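Local coordinates for prolyl endopeptidase (Myxococcus xanthus, PDB 2BKL), which probably hydrolyses oligopeptides as a serine-type endopeptidase, cutting after proline and, much less readily, after alanine, at residues Ala552-Val557 / Val665-Phe670; Leu608-Ala613 / Ala641-Glu646. All blocks are in the same frame, centred on the assembly; numbering follows the deposited sequence.

Contact 1: Ala552-Val557 / Val665-Phe670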
loop_
_atom_site.group_PDB
_atom_site.type_symbol
_atom_site.label_atom_id
_atom_site.label_comp_id
_atom_site.label_asym_id
_atom_site.label_seq_id
_atom_site.Cartn_x
_atom_site.Cartn_y
_atom_site.Cartn_z
ATOM N N ALA A 552 -12.766 -5.252 -20.384
ATOM C CA ALA A 552 -12.488 -6.208 -19.315
ATOM C C ALA A 552 -12.111 -5.482 -18.035
ATOM O O ALA A 552 -11.629 -4.332 -18.062
ATOM C CB ALA A 552 -11.411 -7.160 -19.738
ATOM N N VAL A 553 -12.320 -6.170 -16.920
ATOM C CA VAL A 553 -12.051 -5.631 -15.587
ATOM C C VAL A 553 -11.353 -6.709 -14.792
ATOM O O VAL A 553 -11.828 -7.866 -14.737
ATOM C CB VAL A 553 -13.350 -5.271 -14.882
ATOM C CG1 VAL A 553 -13.141 -4.848 -13.429
ATOM C CG2 VAL A 553 -14.133 -4.205 -15.632
ATOM N N VAL A 554 -10.255 -6.349 -14.162
ATOM C CA VAL A 554 -9.561 -7.185 -13.190
ATOM C C VAL A 554 -9.673 -6.474 -11.842
ATOM O O VAL A 554 -9.199 -5.348 -11.691
ATOM C CB VAL A 554 -8.088 -7.440 -13.557
ATOM C CG1 VAL A 554 -7.463 -8.404 -12.538
ATOM C CG2 VAL A 554 -7.970 -8.007 -14.970
ATOM N N CYS A 555 -10.290 -7.150 -10.864
ATOM C CA CYS A 555 -10.700 -6.507 -9.602
ATOM C C CYS A 555 -10.096 -7.347 -8.501
ATOM O O CYS A 555 -10.498 -8.495 -8.312
ATOM C CB CYS A 555 -12.232 -6.467 -9.541
ATOM S SG CYS A 555 -12.924 -5.784 -8.045
ATOM N N ALA A 556 -9.119 -6.821 -7.781
ATOM C CA ALA A 556 -8.381 -7.557 -6.754
ATOM C C ALA A 556 -8.757 -7.125 -5.355
ATOM O O ALA A 556 -8.956 -5.932 -5.069
ATOM C CB ALA A 556 -6.868 -7.396 -6.942
ATOM N N VAL A 557 -8.833 -8.128 -4.481
ATOM C CA VAL A 557 -9.090 -7.983 -3.037
ATOM C C VAL A 557 -9.927 -6.746 -2.716
ATOM O O VAL A 557 -9.484 -5.859 -1.982
ATOM C CB VAL A 557 -7.794 -8.056 -2.223
ATOM C CG1 VAL A 557 -7.279 -9.505 -2.198
ATOM C CG2 VAL A 557 -6.755 -7.116 -2.709
ATOM N N VAL A 665 0.250 -15.215 -15.011
ATOM C CA VAL A 665 -0.141 -16.020 -16.152
ATOM C C VAL A 665 -1.678 -15.965 -16.294
ATOM O O VAL A 665 -2.216 -15.798 -17.384
ATOM C CB VAL A 665 0.364 -17.494 -16.050
ATOM C CG1 VAL A 665 -0.219 -18.340 -17.169
ATOM C CG2 VAL A 665 1.909 -17.553 -16.065
ATOM N N ASP A 666 -2.371 -16.141 -15.182
ATOM C CA ASP A 666 -3.822 -16.110 -15.174
ATOM C C ASP A 666 -4.363 -14.759 -15.620
ATOM O O ASP A 666 -5.237 -14.716 -16.463
ATOM C CB ASP A 666 -4.356 -16.522 -13.804
ATOM C CG ASP A 666 -4.269 -18.020 -13.561
ATOM O OD1 ASP A 666 -3.999 -18.817 -14.493
ATOM O OD2 ASP A 666 -4.487 -18.509 -12.438
ATOM N N LEU A 667 -3.853 -13.673 -15.062
ATOM C CA LEU A 667 -4.292 -12.329 -15.390
ATOM C C LEU A 667 -4.113 -12.039 -16.848
ATOM O O LEU A 667 -5.062 -11.650 -17.521
ATOM C CB LEU A 667 -3.505 -11.310 -14.549
ATOM C CG LEU A 667 -4.020 -9.864 -14.527
ATOM C CD1 LEU A 667 -3.448 -9.121 -13.283
ATOM C CD2 LEU A 667 -3.706 -9.108 -15.772
ATOM N N TYR A 668 -2.907 -12.248 -17.370
ATOM C CA TYR A 668 -2.615 -11.816 -18.733
ATOM C C TYR A 668 -3.230 -12.764 -19.757
ATOM O O TYR A 668 -3.666 -12.306 -20.820
ATOM C CB TYR A 668 -1.104 -11.503 -18.956
ATOM C CG TYR A 668 -0.737 -10.179 -18.282
ATOM C CD1 TYR A 668 -1.068 -8.979 -18.883
ATOM C CD2 TYR A 668 -0.076 -10.135 -17.054
ATOM C CE1 TYR A 668 -0.778 -7.752 -18.272
ATOM C CE2 TYR A 668 0.244 -8.901 -16.438
ATOM C CZ TYR A 668 -0.121 -7.713 -17.069
ATOM O OH TYR A 668 0.133 -6.468 -16.499
ATOM N N SER A 669 -3.357 -14.057 -19.444
ATOM C CA SER A 669 -4.070 -14.954 -20.344
ATOM C C SER A 669 -5.588 -14.642 -20.407
ATOM O O SER A 669 -6.164 -14.702 -21.482
ATOM C CB SER A 669 -3.734 -16.423 -20.071
ATOM O OG SER A 669 -4.324 -16.918 -18.886
ATOM N N PHE A 670 -6.207 -14.235 -19.294
ATOM C CA PHE A 670 -7.573 -13.712 -19.272
ATOM C C PHE A 670 -7.690 -12.521 -20.223
ATOM O O PHE A 670 -8.581 -12.451 -21.058
ATOM C CB PHE A 670 -7.951 -13.317 -17.830
ATOM C CG PHE A 670 -9.188 -12.460 -17.714
ATOM C CD1 PHE A 670 -10.473 -13.011 -17.816
ATOM C CD2 PHE A 670 -9.077 -11.110 -17.463
ATOM C CE1 PHE A 670 -11.618 -12.212 -17.678
ATOM C CE2 PHE A 670 -10.175 -10.325 -17.334
ATOM C CZ PHE A 670 -11.462 -10.874 -17.445
#
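Phe670 and Leu667 pack against Ala552, Val553 and Val554 in an apolar helix-on-sheet contact within the alpha/beta-hydrolase domain, where the C-terminal helix 657-674 lies against the central sheet. The short axes approach to 10.2 Å at 161°, making helix and strand nearly antiparallel. The CB of Phe670 points toward the strand and CG stands anti to the backbone N (chi1 166°); of the ring atoms, CE2 makes the closest approaches. It stands 4.0 Å from Val554 CG2, while the same CE2 is 4.2 Å from Ala552 CB. Both methyls meet the ring obliquely, as does the carbonyl of Val553, whose O is 3.9 Å from Phe670 CE2.

The two branches of Val554 divide the work. CG2 takes the Phe670 ring, the two side chains running past one another in opposed directions; CG1, anti to the backbone N (chi1 -176°), reaches Leu667 CD1 at 4.1 Å one helical turn back. An alanine in place of Phe670 would probably open a gap over Ala552 and Val554 CG2, leaving Leu667 as the main tie between helix and strand. Asp666 OD1 forms a salt bridge with Arg56 NH1 of helix 56-67, which also hydrogen-bonds Ser669 OG. Ser669 OG also donates to Val665 O at 2.8 Å, and that carbonyl accepts Ser669 N from the opposite face of its plane.

Contact 2: Leu608-Ala613 / Ala641-Glu646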
loop_
_atom_site.group_PDB
_atom_site.type_symbol
_atom_site.label_atom_id
_atom_site.label_comp_id
_atom_site.label_asym_id
_atom_site.label_seq_id
_atom_site.Cartn_x
_atom_site.Cartn_y
_atom_site.Cartn_z
ATOM N N LEU A 608 -15.034 -10.062 -16.446
ATOM C CA LEU A 608 -14.590 -9.780 -15.102
ATOM C C LEU A 608 -13.748 -10.904 -14.552
ATOM O O LEU A 608 -14.180 -12.063 -14.576
ATOM C CB LEU A 608 -15.798 -9.539 -14.208
ATOM C CG LEU A 608 -15.575 -9.345 -12.727
ATOM C CD1 LEU A 608 -14.732 -8.083 -12.489
ATOM C CD2 LEU A 608 -16.910 -9.227 -11.980
ATOM N N LEU A 609 -12.546 -10.586 -14.068
ATOM C CA LEU A 609 -11.720 -11.508 -13.298
ATOM C C LEU A 609 -11.523 -10.922 -11.894
ATOM O O LEU A 609 -10.923 -9.869 -11.732
ATOM C CB LEU A 609 -10.363 -11.727 -13.964
ATOM C CG LEU A 609 -9.324 -12.580 -13.231
ATOM C CD1 LEU A 609 -9.877 -13.965 -12.907
ATOM C CD2 LEU A 609 -8.013 -12.681 -14.011
ATOM N N MET A 610 -12.064 -11.612 -10.889
ATOM C CA MET A 610 -11.973 -11.216 -9.486
ATOM C C MET A 610 -10.781 -11.958 -8.918
ATOM O O MET A 610 -10.778 -13.205 -8.882
ATOM C CB MET A 610 -13.176 -11.780 -8.741
ATOM C CG MET A 610 -14.480 -11.037 -8.572
ATOM S SD MET A 610 -14.587 -9.427 -9.138
ATOM C CE MET A 610 -15.189 -8.681 -7.605
ATOM N N MET A 611 -9.808 -11.249 -8.398
ATOM C CA MET A 611 -8.621 -11.858 -7.812
ATOM C C MET A 611 -8.677 -11.730 -6.305
ATOM O O MET A 611 -8.295 -10.712 -5.704
ATOM C CB MET A 611 -7.346 -11.268 -8.360
ATOM C CG MET A 611 -7.373 -11.204 -9.835
ATOM S SD MET A 611 -5.880 -11.184 -10.824
ATOM C CE MET A 611 -4.891 -12.589 -10.186
ATOM N N ALA A 612 -9.131 -12.798 -5.680
ATOM C CA ALA A 612 -9.352 -12.831 -4.237
ATOM C C ALA A 612 -8.247 -13.613 -3.544
ATOM O O ALA A 612 -7.426 -14.278 -4.169
ATOM C CB ALA A 612 -10.692 -13.444 -3.949
ATOM N N ALA A 613 -8.204 -13.451 -2.229
ATOM C CA ALA A 613 -7.212 -14.067 -1.355
ATOM C C ALA A 613 -7.939 -14.706 -0.187
ATOM O O ALA A 613 -8.766 -14.054 0.463
ATOM C CB ALA A 613 -6.245 -13.034 -0.854
ATOM N N ALA A 641 -17.421 -14.002 -15.928
ATOM C CA ALA A 641 -17.184 -13.390 -14.612
ATOM C C ALA A 641 -16.645 -14.495 -13.716
ATOM O O ALA A 641 -17.359 -15.453 -13.447
ATOM C CB ALA A 641 -18.464 -12.792 -14.056
ATOM N N LEU A 642 -15.383 -14.392 -13.307
ATOM C CA LEU A 642 -14.655 -15.454 -12.640
ATOM C C LEU A 642 -14.192 -15.017 -11.281
ATOM O O LEU A 642 -13.735 -13.884 -11.143
ATOM C CB LEU A 642 -13.438 -15.870 -13.486
ATOM C CG LEU A 642 -13.716 -16.306 -14.925
ATOM C CD1 LEU A 642 -12.440 -16.550 -15.686
ATOM C CD2 LEU A 642 -14.580 -17.538 -14.970
ATOM N N LEU A 643 -14.282 -15.900 -10.292
ATOM C CA LEU A 643 -13.737 -15.668 -8.974
ATOM C C LEU A 643 -12.557 -16.612 -8.750
ATOM O O LEU A 643 -12.736 -17.805 -8.560
ATOM C CB LEU A 643 -14.821 -15.884 -7.898
ATOM C CG LEU A 643 -14.351 -15.760 -6.442
ATOM C CD1 LEU A 643 -13.883 -14.361 -6.103
ATOM C CD2 LEU A 643 -15.465 -16.177 -5.477
ATOM N N ARG A 644 -11.353 -16.067 -8.785
ATOM C CA ARG A 644 -10.127 -16.798 -8.530
ATOM C C ARG A 644 -9.667 -16.562 -7.090
ATOM O O ARG A 644 -9.441 -15.409 -6.717
ATOM C CB ARG A 644 -9.084 -16.292 -9.487
ATOM C CG ARG A 644 -7.746 -17.028 -9.455
ATOM C CD ARG A 644 -6.660 -16.244 -10.163
ATOM N NE ARG A 644 -5.416 -16.958 -10.320
ATOM C CZ ARG A 644 -4.461 -17.059 -9.398
ATOM N NH1 ARG A 644 -4.570 -16.512 -8.209
ATOM N NH2 ARG A 644 -3.373 -17.746 -9.693
ATOM N N ILE A 645 -9.516 -17.608 -6.288
ATOM C CA ILE A 645 -9.159 -17.448 -4.898
ATOM C C ILE A 645 -7.746 -17.950 -4.677
ATOM O O ILE A 645 -7.469 -19.143 -4.836
ATOM C CB ILE A 645 -10.166 -18.168 -3.981
ATOM C CG1 ILE A 645 -11.621 -17.716 -4.274
ATOM C CG2 ILE A 645 -9.788 -17.966 -2.498
ATOM C CD1 ILE A 645 -12.697 -18.541 -3.506
ATOM N N GLU A 646 -6.840 -17.055 -4.329
ATOM C CA GLU A 646 -5.462 -17.450 -4.087
ATOM C C GLU A 646 -5.358 -18.124 -2.733
ATOM O O GLU A 646 -5.871 -17.606 -1.746
ATOM C CB GLU A 646 -4.581 -16.208 -4.123
ATOM C CG GLU A 646 -3.086 -16.432 -3.940
ATOM C CD GLU A 646 -2.351 -16.792 -5.213
ATOM O OE1 GLU A 646 -2.576 -16.130 -6.253
ATOM O OE2 GLU A 646 -1.468 -17.685 -5.141
#
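CG of Leu643 stands anti to its backbone N (chi1 176°), and chi2 of 65° swings CD1 back across to strand 608-613, where it rests 3.8 Å from Met610 CB and 4.0 Å from Ala612 CB. On the opposite face of the sheet Leu609 does the converse: its CD1 leans to strand 641-646 and lies 4.1 Å from Leu642 CB and 4.2 Å from Arg644 CB. One methyl from each strand thus sits between two successive same-face residues of the other.

The backbones form a parallel pair, the two strands of a beta-alpha-beta unit whose helix is 622-632. Leu608 O receives Leu642 N, and Met610 and Ala612 each use both N and O toward Leu642, Arg644 and Glu646. Met610 N reaches Leu642 O at 2.8 Å, nearly along the C=O axis, whereas Glu646 N comes to Ala612 O from above the carbonyl plane. Leu609 and Met611 turn their polar backbone atoms to segment 552-557 instead. Strand 641-646 is an edge strand of the sheet, and Asn43 and Arg47 of helix 33-51 bond Ile645 N and O on its far side.

Arg644 runs extended from CG to NE; its NH1, bonding in the guanidinium plane, meets Glu646 OE1 at 2.8 Å from above the carboxylate plane. Because NE also forms a salt bridge with Asp666 OD2, two carboxylates hold the guanidinium and probably offset its charge where the edge strand meets helix 657-674.

Overall arrangement
From the N terminus, the chain passes strand 552-556, then strand 607-613, helix 622-632, strand 641-646 and helix 657-674. Contact 2 closes the short loop, with 27 residues between its segments, and nests inside the 107-residue loop closed by contact 1. Their centres are about 8 Å apart. Strands 552-556 and 607-613 are sheet neighbours, linked by a probable hydrogen bond from Met611 N to Cys555 O (2.8 Å), and helix 657-674 spans both, with Phe670 CZ 3.6 Å from Leu609 N. At the strand ends, Val557 touches Asp616 and His651, which with Ser533 probably form the catalytic triad.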